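Local structure of NOL1/NOP2/sun family protein (Enterococcus faecium, 3M4X) at residues A125-K128 / L132-T135; G39-P44 / K119-A124; T331-D336 / Q423-L428; Q405-S410 / F417-N422. The protein probably methylates cytosines of ribosomal RNA, with S-adenosylmethionine as the methyl donor. All coordinates share one frame; numbering follows the deposited sequence.

In the fold
From the N terminus, the chain runs through 39-44, which includes strand 39-41 of a small antiparallel sheet. Contact 2 closes a long loop when helix 118-127 packs against it, joining the N-terminal domain to the methyltransferase domain. Contact 1 follows at once: the end of the same helix meets strand 132-136, a short closure. These two contacts touch, with Pro44 lying on Ala125. Contact 3 then closes a loop of more than 80 residues between helix 324-336 and the PUA-like domain, its centre about 27 Å from that of contact 1. Contact 4 is a short closure inside it, joining helix 405-413 to edge strand 417-418 of the PUA-like sheet. Its Phe417 touches Leu428 of contact 3.

Contact 1: A125-K128 / L132-T135; sequences AQMK and LLVT
Met127, a selenomethionine, meets Leu132 and Leu133 at the start of the strand. Its SE lies 4.0 Å from CG of Leu133. The methyl turns to the backbone of the preceding residue, with CE 3.7 Å from N of Leu132. The selenium therefore packs on a side chain and the methyl on the main chain. The two side chains cross at about a right angle. The Met127 chain leaves the helix with CG anti to the carbonyl carbon (chi1 -57°). It then bends at its third torsion (chi3 63°), which turns CE toward Leu132. The first side-chain bond of Leu133 is directed toward the helix and that of Leu132 away, so Leu132 meets the methyl through its backbone. All three residues are buried.

The helix and strand belong to the beta-alpha-beta unit formed by strand 108-111, helix 118-127 and strand 132-136. This unit is part of the Rossmann-like methyltransferase fold. Lys128, the first residue past the helix, has positive phi, and the chain turns back into the strand within a few residues. Met127 also touches Val109 of strand 108-111. Leu132 is held by backbone hydrogen bonds to Glu107 and Val109, and Leu133 by others to Asn157 and Ile159, so the strand has a neighbour on each edge. On the helix, the Gln126 amide is bonded to Ala103 N through OE1 and to Gly98 O through NE2.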
# COMPACT_ATOMS: atom_id res chain seq x y z
N ALA A 125 -5.12 0.06 -5.96
CA ALA A 125 -5.50 0.87 -7.12
C ALA A 125 -5.74 -0.07 -8.28
O ALA A 125 -6.64 0.14 -9.08
CB ALA A 125 -4.41 1.92 -7.47
N GLN A 126 -4.91 -1.11 -8.37
CA GLN A 126 -5.01 -2.07 -9.46
C GLN A 126 -6.29 -2.92 -9.35
O GLN A 126 -6.88 -3.30 -10.36
CB GLN A 126 -3.78 -2.99 -9.45
CG GLN A 126 -2.50 -2.38 -10.05
CD GLN A 126 -1.24 -3.16 -9.63
OE1 GLN A 126 -1.30 -4.05 -8.77
NE2 GLN A 126 -0.11 -2.84 -10.24
N MSE A 127 -6.71 -3.19 -8.12
CA MSE A 127 -7.81 -4.11 -7.88
C MSE A 127 -9.19 -3.48 -7.97
O MSE A 127 -10.19 -4.18 -8.04
CB MSE A 127 -7.62 -4.78 -6.53
CG MSE A 127 -6.29 -5.50 -6.45
SE MSE A 127 -5.93 -6.10 -4.64
CE MSE A 127 -7.45 -7.32 -4.50
N LYS A 128 -9.23 -2.15 -7.98
CA LYS A 128 -10.45 -1.38 -8.21
C LYS A 128 -11.58 -1.79 -7.26
O LYS A 128 -12.74 -1.85 -7.64
CB LYS A 128 -10.88 -1.52 -9.67
CG LYS A 128 -9.87 -0.95 -10.64
CD LYS A 128 -9.98 -1.58 -12.01
CE LYS A 128 -10.64 -0.64 -13.01
NZ LYS A 128 -10.50 -1.15 -14.40
N LEU A 132 -9.86 -9.34 -2.60
CA LEU A 132 -9.49 -9.18 -1.20
C LEU A 132 -8.00 -8.89 -1.08
O LEU A 132 -7.17 -9.65 -1.55
CB LEU A 132 -9.81 -10.44 -0.42
CG LEU A 132 -9.27 -10.50 1.01
CD1 LEU A 132 -9.91 -9.45 1.91
CD2 LEU A 132 -9.46 -11.89 1.61
N LEU A 133 -7.68 -7.79 -0.42
CA LEU A 133 -6.29 -7.41 -0.22
C LEU A 133 -5.99 -7.59 1.25
O LEU A 133 -6.53 -6.86 2.08
CB LEU A 133 -6.09 -5.92 -0.58
CG LEU A 133 -4.71 -5.33 -0.93
CD1 LEU A 133 -4.54 -3.93 -0.33
CD2 LEU A 133 -3.54 -6.20 -0.56
N VAL A 134 -5.15 -8.55 1.60
CA VAL A 134 -4.68 -8.55 2.98
C VAL A 134 -3.27 -7.98 3.09
O VAL A 134 -2.36 -8.32 2.33
CB VAL A 134 -4.99 -9.86 3.79
CG1 VAL A 134 -5.69 -10.91 2.95
CG2 VAL A 134 -3.77 -10.38 4.52
N THR A 135 -3.14 -7.03 4.01
CA THR A 135 -1.94 -6.23 4.12
C THR A 135 -1.44 -6.42 5.52
O THR A 135 -2.08 -6.02 6.48
CB THR A 135 -2.24 -4.74 3.92
OG1 THR A 135 -3.17 -4.58 2.86
CG2 THR A 135 -0.99 -4.03 3.57

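Contact 2: G39-P44 / K119-A124; sequences GFRWNP and KSTQLA
Arg41 lays its guanidinium against Gln122 on helix 118-127. The contact joins a three-stranded antiparallel sheet of the N-terminal domain, with strand 39-41 in its middle, to a helix of the Rossmann-like methyltransferase domain. The two side chains cross at about a right angle. Their flat ends are nevertheless stacked, with the guanidinium and amide planes only 14° apart. CB of Gln122 sits over the centre of one guanidinium face, 3.6 Å above the plane. The bend at chi3 (-75°) turns the guanidinium of Arg41 over CB of Gln122. Gln122 places CG between its backbone N and carbonyl carbon (chi1 50°) and is extended beyond it. The amide continues over the same face, displaced toward the NE end, with NE2 of Gln122 3.8 Å from NE of Arg41.

The stacked groups also share a polar partner, Gln90. Its OE1 accepts from NE of Arg41, and its NE2 donates to OE1 of Gln122. This shared residue probably fixes the rotation of both groups. Met95 O takes a weak hydrogen bond from NE2 of Gln122.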
# COMPACT_ATOMS: atom_id res chain seq x y z
N GLY A 39 8.97 11.00 -5.56
CA GLY A 39 7.80 10.76 -6.39
C GLY A 39 6.53 10.54 -5.59
O GLY A 39 6.56 10.41 -4.37
N PHE A 40 5.41 10.49 -6.30
CA PHE A 40 4.13 10.18 -5.69
C PHE A 40 3.22 9.67 -6.77
O PHE A 40 3.55 9.75 -7.94
CB PHE A 40 3.52 11.42 -5.01
CG PHE A 40 3.16 12.53 -5.97
CD1 PHE A 40 1.87 12.68 -6.42
CD2 PHE A 40 4.13 13.44 -6.40
CE1 PHE A 40 1.53 13.71 -7.29
CE2 PHE A 40 3.80 14.48 -7.27
CZ PHE A 40 2.50 14.61 -7.72
N ARG A 41 2.08 9.12 -6.36
CA ARG A 41 1.08 8.60 -7.29
C ARG A 41 -0.29 9.23 -7.06
O ARG A 41 -0.66 9.56 -5.93
CB ARG A 41 0.94 7.08 -7.16
CG ARG A 41 2.05 6.27 -7.81
CD ARG A 41 1.81 4.78 -7.59
NE ARG A 41 2.13 4.43 -6.22
CZ ARG A 41 1.24 4.13 -5.27
NH1 ARG A 41 -0.05 4.10 -5.53
NH2 ARG A 41 1.67 3.85 -4.06
N TRP A 42 -1.04 9.39 -8.15
CA TRP A 42 -2.44 9.72 -8.05
C TRP A 42 -3.25 8.43 -7.88
O TRP A 42 -2.73 7.32 -7.99
CB TRP A 42 -2.91 10.56 -9.26
CG TRP A 42 -2.77 9.89 -10.60
CD1 TRP A 42 -1.66 9.88 -11.41
CD2 TRP A 42 -3.78 9.15 -11.30
NE1 TRP A 42 -1.93 9.19 -12.56
CE2 TRP A 42 -3.21 8.72 -12.52
CE3 TRP A 42 -5.11 8.82 -11.01
CZ2 TRP A 42 -3.93 7.97 -13.45
CZ3 TRP A 42 -5.82 8.08 -11.94
CH2 TRP A 42 -5.23 7.66 -13.14
N ASN A 43 -4.54 8.61 -7.59
CA ASN A 43 -5.38 7.53 -7.10
C ASN A 43 -6.61 7.31 -7.99
O ASN A 43 -7.56 8.09 -7.95
CB ASN A 43 -5.79 7.84 -5.66
CG ASN A 43 -6.47 6.66 -4.99
OD1 ASN A 43 -6.78 5.68 -5.65
ND2 ASN A 43 -6.71 6.76 -3.69
N PRO A 44 -6.59 6.23 -8.79
CA PRO A 44 -7.68 5.86 -9.70
C PRO A 44 -8.92 5.40 -8.94
O PRO A 44 -9.99 5.29 -9.52
CB PRO A 44 -7.11 4.68 -10.50
CG PRO A 44 -5.66 4.56 -10.11
CD PRO A 44 -5.46 5.28 -8.83
N LYS A 119 3.33 -0.12 -1.52
CA LYS A 119 2.91 -1.16 -2.45
C LYS A 119 1.45 -1.60 -2.30
O LYS A 119 0.79 -1.87 -3.30
CB LYS A 119 3.87 -2.36 -2.40
CG LYS A 119 5.32 -1.98 -2.71
CD LYS A 119 5.96 -1.24 -1.54
CE LYS A 119 7.27 -0.53 -1.91
NZ LYS A 119 8.42 -1.47 -2.00
N SER A 120 0.93 -1.66 -1.07
CA SER A 120 -0.43 -2.16 -0.87
C SER A 120 -1.32 -1.21 -1.62
O SER A 120 -2.34 -1.59 -2.19
CB SER A 120 -0.84 -2.13 0.60
OG SER A 120 0.17 -2.66 1.42
N THR A 121 -0.90 0.03 -1.59
CA THR A 121 -1.69 1.13 -2.07
C THR A 121 -1.72 1.09 -3.61
O THR A 121 -2.75 1.33 -4.22
CB THR A 121 -1.14 2.44 -1.44
OG1 THR A 121 -2.13 3.02 -0.58
CG2 THR A 121 -0.66 3.41 -2.47
N GLN A 122 -0.61 0.70 -4.24
CA GLN A 122 -0.69 0.49 -5.69
C GLN A 122 -1.46 -0.79 -6.08
O GLN A 122 -2.12 -0.84 -7.12
CB GLN A 122 0.66 0.65 -6.44
CG GLN A 122 1.84 -0.10 -5.89
CD GLN A 122 3.21 0.48 -6.34
OE1 GLN A 122 4.19 0.39 -5.59
NE2 GLN A 122 3.28 1.04 -7.57
N LEU A 123 -1.41 -1.80 -5.22
CA LEU A 123 -2.18 -3.03 -5.48
C LEU A 123 -3.67 -2.74 -5.44
O LEU A 123 -4.43 -3.17 -6.30
CB LEU A 123 -1.85 -4.09 -4.43
CG LEU A 123 -0.41 -4.63 -4.39
CD1 LEU A 123 -0.21 -5.51 -3.15
CD2 LEU A 123 -0.11 -5.42 -5.66
N ALA A 124 -4.08 -2.02 -4.42
CA ALA A 124 -5.47 -1.66 -4.26
C ALA A 124 -5.96 -0.83 -5.44
O ALA A 124 -7.10 -1.00 -5.89
CB ALA A 124 -5.65 -0.92 -2.97

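Contact 3: T331-D336 / Q423-L428; sequences TEFSND and QGWVLL
An aromatic contact links the first C-terminal domain to the RNA-binding PUA-like domain. Phe333 on helix 324-336 turns its ring edge toward the face of Trp425, in an offset edge-to-face pair. The Phe333 ring and the five-membered ring of Trp425 have centroids 5.7 Å apart. Their planes stand at 77°. The closest approach is from CE1 of Phe333 to CB of Trp425, at 3.9 Å. That CB lies at the edge of the phenyl ring, near its plane. A second touch runs from CD1 of Phe333 to CD1 of Trp425, at 4.1 Å. Phe333 carries CG anti to its backbone N (chi1 172°), which extends the ring from the helix toward the tryptophan.

The chain turns a corner at Trp425, and the strand runs on through Val426 to Leu428. Ahead of the corner, Gln423 and Gly424 sit opposite the single residue Gln440, a classic beta bulge. Both rings have further neighbours. Phe333 meets the rings of Phe337 and Phe382 and touches Leu388 of helix 386-390. Trp425 packs edge-to-face with Phe448. Pro384 of strand 381-384 touches both side chains, and strand 433-441 reaches Phe333 through Phe437 and Trp425 through Lys439.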
# COMPACT_ATOMS: atom_id res chain seq x y z
N THR A 331 -30.09 1.18 8.60
CA THR A 331 -30.95 1.15 7.44
C THR A 331 -31.45 2.56 7.15
O THR A 331 -31.50 2.99 5.99
CB THR A 331 -32.11 0.13 7.62
OG1 THR A 331 -31.56 -1.20 7.64
CG2 THR A 331 -33.11 0.24 6.48
N GLU A 332 -31.80 3.28 8.20
CA GLU A 332 -32.21 4.67 8.05
C GLU A 332 -31.11 5.40 7.31
O GLU A 332 -31.32 5.87 6.18
CB GLU A 332 -32.43 5.32 9.42
CG GLU A 332 -33.13 4.41 10.42
CD GLU A 332 -34.21 5.11 11.22
OE1 GLU A 332 -34.25 6.36 11.19
OE2 GLU A 332 -35.01 4.41 11.87
N PHE A 333 -29.93 5.48 7.92
CA PHE A 333 -28.82 6.21 7.33
C PHE A 333 -28.55 5.79 5.89
O PHE A 333 -28.43 6.63 5.00
CB PHE A 333 -27.52 6.07 8.15
CG PHE A 333 -26.33 6.67 7.46
CD1 PHE A 333 -26.04 8.02 7.58
CD2 PHE A 333 -25.52 5.88 6.66
CE1 PHE A 333 -24.97 8.57 6.92
CE2 PHE A 333 -24.44 6.44 6.00
CZ PHE A 333 -24.17 7.78 6.13
N SER A 334 -28.46 4.49 5.67
CA SER A 334 -28.06 4.00 4.36
C SER A 334 -29.12 4.33 3.32
O SER A 334 -28.85 4.35 2.12
CB SER A 334 -27.78 2.49 4.39
OG SER A 334 -28.93 1.76 4.76
N ASN A 335 -30.33 4.59 3.80
CA ASN A 335 -31.45 4.91 2.92
C ASN A 335 -31.39 6.36 2.42
O ASN A 335 -31.42 6.60 1.22
CB ASN A 335 -32.79 4.65 3.62
CG ASN A 335 -33.27 3.21 3.46
OD1 ASN A 335 -32.82 2.48 2.57
ND2 ASN A 335 -34.20 2.81 4.32
N ASP A 336 -31.33 7.32 3.34
CA ASP A 336 -31.30 8.72 2.92
C ASP A 336 -29.91 9.14 2.42
O ASP A 336 -29.76 10.19 1.80
CB ASP A 336 -31.87 9.68 3.97
CG ASP A 336 -31.06 9.72 5.26
OD1 ASP A 336 -29.81 9.83 5.19
OD2 ASP A 336 -31.69 9.68 6.34
N GLN A 423 -29.77 19.66 6.74
CA GLN A 423 -29.82 18.43 5.96
C GLN A 423 -29.24 17.20 6.68
O GLN A 423 -29.38 16.08 6.21
CB GLN A 423 -29.12 18.67 4.61
CG GLN A 423 -29.46 17.70 3.52
CD GLN A 423 -30.96 17.53 3.29
OE1 GLN A 423 -31.74 18.49 3.39
NE2 GLN A 423 -31.37 16.31 3.00
N GLY A 424 -28.63 17.39 7.84
CA GLY A 424 -28.08 16.26 8.57
C GLY A 424 -26.73 15.82 7.99
O GLY A 424 -25.92 16.66 7.60
N TRP A 425 -26.50 14.51 7.95
CA TRP A 425 -25.22 13.96 7.48
C TRP A 425 -24.95 14.32 6.03
O TRP A 425 -25.74 14.01 5.15
CB TRP A 425 -25.18 12.44 7.64
CG TRP A 425 -25.22 12.06 9.06
CD1 TRP A 425 -26.26 11.49 9.74
CD2 TRP A 425 -24.18 12.27 10.02
NE1 TRP A 425 -25.92 11.31 11.06
CE2 TRP A 425 -24.64 11.78 11.25
CE3 TRP A 425 -22.89 12.81 9.94
CZ2 TRP A 425 -23.86 11.82 12.41
CZ3 TRP A 425 -22.12 12.84 11.09
CH2 TRP A 425 -22.61 12.36 12.30
N VAL A 426 -23.82 14.98 5.79
CA VAL A 426 -23.50 15.40 4.43
C VAL A 426 -22.04 15.11 4.14
O VAL A 426 -21.19 15.24 5.02
CB VAL A 426 -23.79 16.90 4.21
CG1 VAL A 426 -25.29 17.18 4.29
CG2 VAL A 426 -23.02 17.77 5.21
N LEU A 427 -21.78 14.69 2.91
CA LEU A 427 -20.41 14.52 2.44
C LEU A 427 -19.87 15.88 2.02
O LEU A 427 -20.40 16.49 1.10
CB LEU A 427 -20.37 13.57 1.23
CG LEU A 427 -18.97 13.26 0.67
CD1 LEU A 427 -18.17 12.42 1.67
CD2 LEU A 427 -19.03 12.58 -0.70
N LEU A 428 -18.84 16.36 2.70
CA LEU A 428 -18.18 17.60 2.29
C LEU A 428 -17.33 17.34 1.05
O LEU A 428 -16.54 16.40 1.01
CB LEU A 428 -17.32 18.16 3.43
CG LEU A 428 -18.10 18.26 4.74
CD1 LEU A 428 -17.34 19.06 5.79
CD2 LEU A 428 -19.47 18.88 4.52

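Contact 4: Q405-S410 / F417-N422; sequences QKEWQS and FQRDGN
Helix 405-413 and strand 417-418 come nearest at Glu407 and Phe417, whose CA atoms are 6.7 Å apart. Both elements belong to the PUA-like domain, where strand 417-418 is an outermost strand of a five-stranded mixed sheet. Glu407 carries the contact from the helix. Its side chain crosses the Phe417 ring at about a right angle. CB lies over the ring face in a CH-pi contact, 4.2 Å from the centroid. Further out, CD of Glu407 is 3.5 Å from CD1 of Phe417. The carboxylate is tilted 31° to the ring. Phe417 has CG between its backbone N and carbonyl carbon (chi1 62°), and this sets the ring under the glutamate chain.

Beyond the ring, the carboxylate forms a salt bridge with Arg419. The arginine grips it end-on with two nitrogens, one to each oxygen. NH2 of Arg419 donates to OE1 of Glu407 at 2.9 Å, nearly straight at 173°. It meets that oxygen on the syn side. NH1 of Arg419 reaches OE2 of Glu407, also at 2.9 Å, from above the carboxylate plane. Bends at chi2 and chi3 bring the guanidinium back to the helix.

Both charged ends have further partners. OE1 of Glu407 also accepts from Thr404 N, just before the helix, and NH2 of Arg419 donates to Pro402 O. On the helix, OG of Ser410 donates to O of Lys406 at 3.1 Å. That oxygen also takes the backbone bond from Ser410 N, and the two donors approach from opposite faces of the carbonyl plane.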
# COMPACT_ATOMS: atom_id res chain seq x y z
N GLN A 405 -12.00 26.25 -0.17
CA GLN A 405 -10.77 25.81 0.48
C GLN A 405 -10.63 26.37 1.90
O GLN A 405 -10.17 25.68 2.81
CB GLN A 405 -9.53 26.10 -0.37
CG GLN A 405 -9.44 27.51 -0.89
CD GLN A 405 -8.73 28.46 0.07
OE1 GLN A 405 -9.03 29.67 0.10
NE2 GLN A 405 -7.79 27.93 0.85
N LYS A 406 -11.08 27.61 2.09
CA LYS A 406 -11.12 28.22 3.42
C LYS A 406 -11.93 27.38 4.39
O LYS A 406 -11.52 27.15 5.53
CB LYS A 406 -11.68 29.63 3.36
CG LYS A 406 -10.63 30.71 3.37
CD LYS A 406 -11.25 32.07 3.64
CE LYS A 406 -10.20 33.16 3.51
NZ LYS A 406 -9.46 32.97 2.23
N GLU A 407 -13.10 26.94 3.93
CA GLU A 407 -13.91 26.02 4.72
C GLU A 407 -13.18 24.69 4.93
O GLU A 407 -13.23 24.10 6.02
CB GLU A 407 -15.29 25.83 4.09
CG GLU A 407 -16.24 26.97 4.41
CD GLU A 407 -17.44 27.03 3.49
OE1 GLU A 407 -17.50 26.24 2.52
OE2 GLU A 407 -18.32 27.88 3.73
N TRP A 408 -12.47 24.22 3.91
CA TRP A 408 -11.60 23.06 4.09
C TRP A 408 -10.60 23.30 5.23
O TRP A 408 -10.44 22.45 6.13
CB TRP A 408 -10.89 22.65 2.79
CG TRP A 408 -9.94 21.50 3.00
CD1 TRP A 408 -10.24 20.17 2.98
CD2 TRP A 408 -8.54 21.59 3.31
NE1 TRP A 408 -9.11 19.42 3.25
CE2 TRP A 408 -8.06 20.27 3.45
CE3 TRP A 408 -7.65 22.65 3.47
CZ2 TRP A 408 -6.72 19.99 3.74
CZ3 TRP A 408 -6.32 22.37 3.77
CH2 TRP A 408 -5.87 21.04 3.90
N GLN A 409 -9.93 24.45 5.21
CA GLN A 409 -9.02 24.82 6.29
C GLN A 409 -9.68 24.71 7.67
O GLN A 409 -9.14 24.05 8.57
CB GLN A 409 -8.50 26.25 6.10
CG GLN A 409 -7.04 26.36 5.73
CD GLN A 409 -6.84 26.78 4.28
OE1 GLN A 409 -7.77 27.24 3.62
NE2 GLN A 409 -5.61 26.64 3.79
N SER A 410 -10.84 25.34 7.83
CA SER A 410 -11.58 25.33 9.09
C SER A 410 -11.97 23.91 9.48
O SER A 410 -11.87 23.52 10.64
CB SER A 410 -12.85 26.17 8.98
OG SER A 410 -12.56 27.44 8.42
N PHE A 417 -18.28 25.41 10.42
CA PHE A 417 -18.48 26.56 9.54
C PHE A 417 -19.98 26.69 9.27
O PHE A 417 -20.77 25.82 9.67
CB PHE A 417 -17.66 26.47 8.25
CG PHE A 417 -18.00 25.29 7.38
CD1 PHE A 417 -18.84 25.43 6.29
CD2 PHE A 417 -17.45 24.04 7.63
CE1 PHE A 417 -19.15 24.35 5.48
CE2 PHE A 417 -17.75 22.95 6.83
CZ PHE A 417 -18.61 23.11 5.76
N GLN A 418 -20.38 27.75 8.59
CA GLN A 418 -21.80 28.05 8.46
C GLN A 418 -22.33 27.77 7.06
O GLN A 418 -21.72 28.15 6.07
CB GLN A 418 -22.07 29.51 8.86
CG GLN A 418 -23.52 29.94 8.68
CD GLN A 418 -23.65 31.43 8.40
OE1 GLN A 418 -24.74 32.00 8.48
NE2 GLN A 418 -22.53 32.07 8.06
N ARG A 419 -23.48 27.10 6.99
CA ARG A 419 -24.15 26.88 5.72
C ARG A 419 -25.66 26.73 5.93
O ARG A 419 -26.12 25.82 6.64
CB ARG A 419 -23.58 25.65 4.98
CG ARG A 419 -24.21 25.45 3.60
CD ARG A 419 -23.68 26.45 2.58
NE ARG A 419 -22.48 25.93 1.93
CZ ARG A 419 -21.23 26.13 2.36
NH1 ARG A 419 -21.00 26.86 3.44
NH2 ARG A 419 -20.21 25.60 1.69
N ASP A 420 -26.43 27.61 5.32
CA ASP A 420 -27.87 27.59 5.49
C ASP A 420 -28.47 26.23 5.16
O ASP A 420 -28.18 25.67 4.10
CB ASP A 420 -28.52 28.67 4.63
CG ASP A 420 -28.34 30.06 5.21
OD1 ASP A 420 -27.62 30.19 6.22
OD2 ASP A 420 -28.94 31.00 4.65
N GLY A 421 -29.29 25.72 6.07
CA GLY A 421 -29.97 24.45 5.86
C GLY A 421 -29.89 23.52 7.06
O GLY A 421 -29.19 23.82 8.05
N ASN A 422 -30.57 22.38 6.96
CA ASN A 422 -30.73 21.44 8.08
C ASN A 422 -30.72 19.98 7.60
O ASN A 422 -31.54 19.16 8.03
CB ASN A 422 -32.03 21.72 8.84
CG ASN A 422 -32.07 21.05 10.20
OD1 ASN A 422 -31.06 21.02 10.92
ND2 ASN A 422 -33.23 20.49 10.56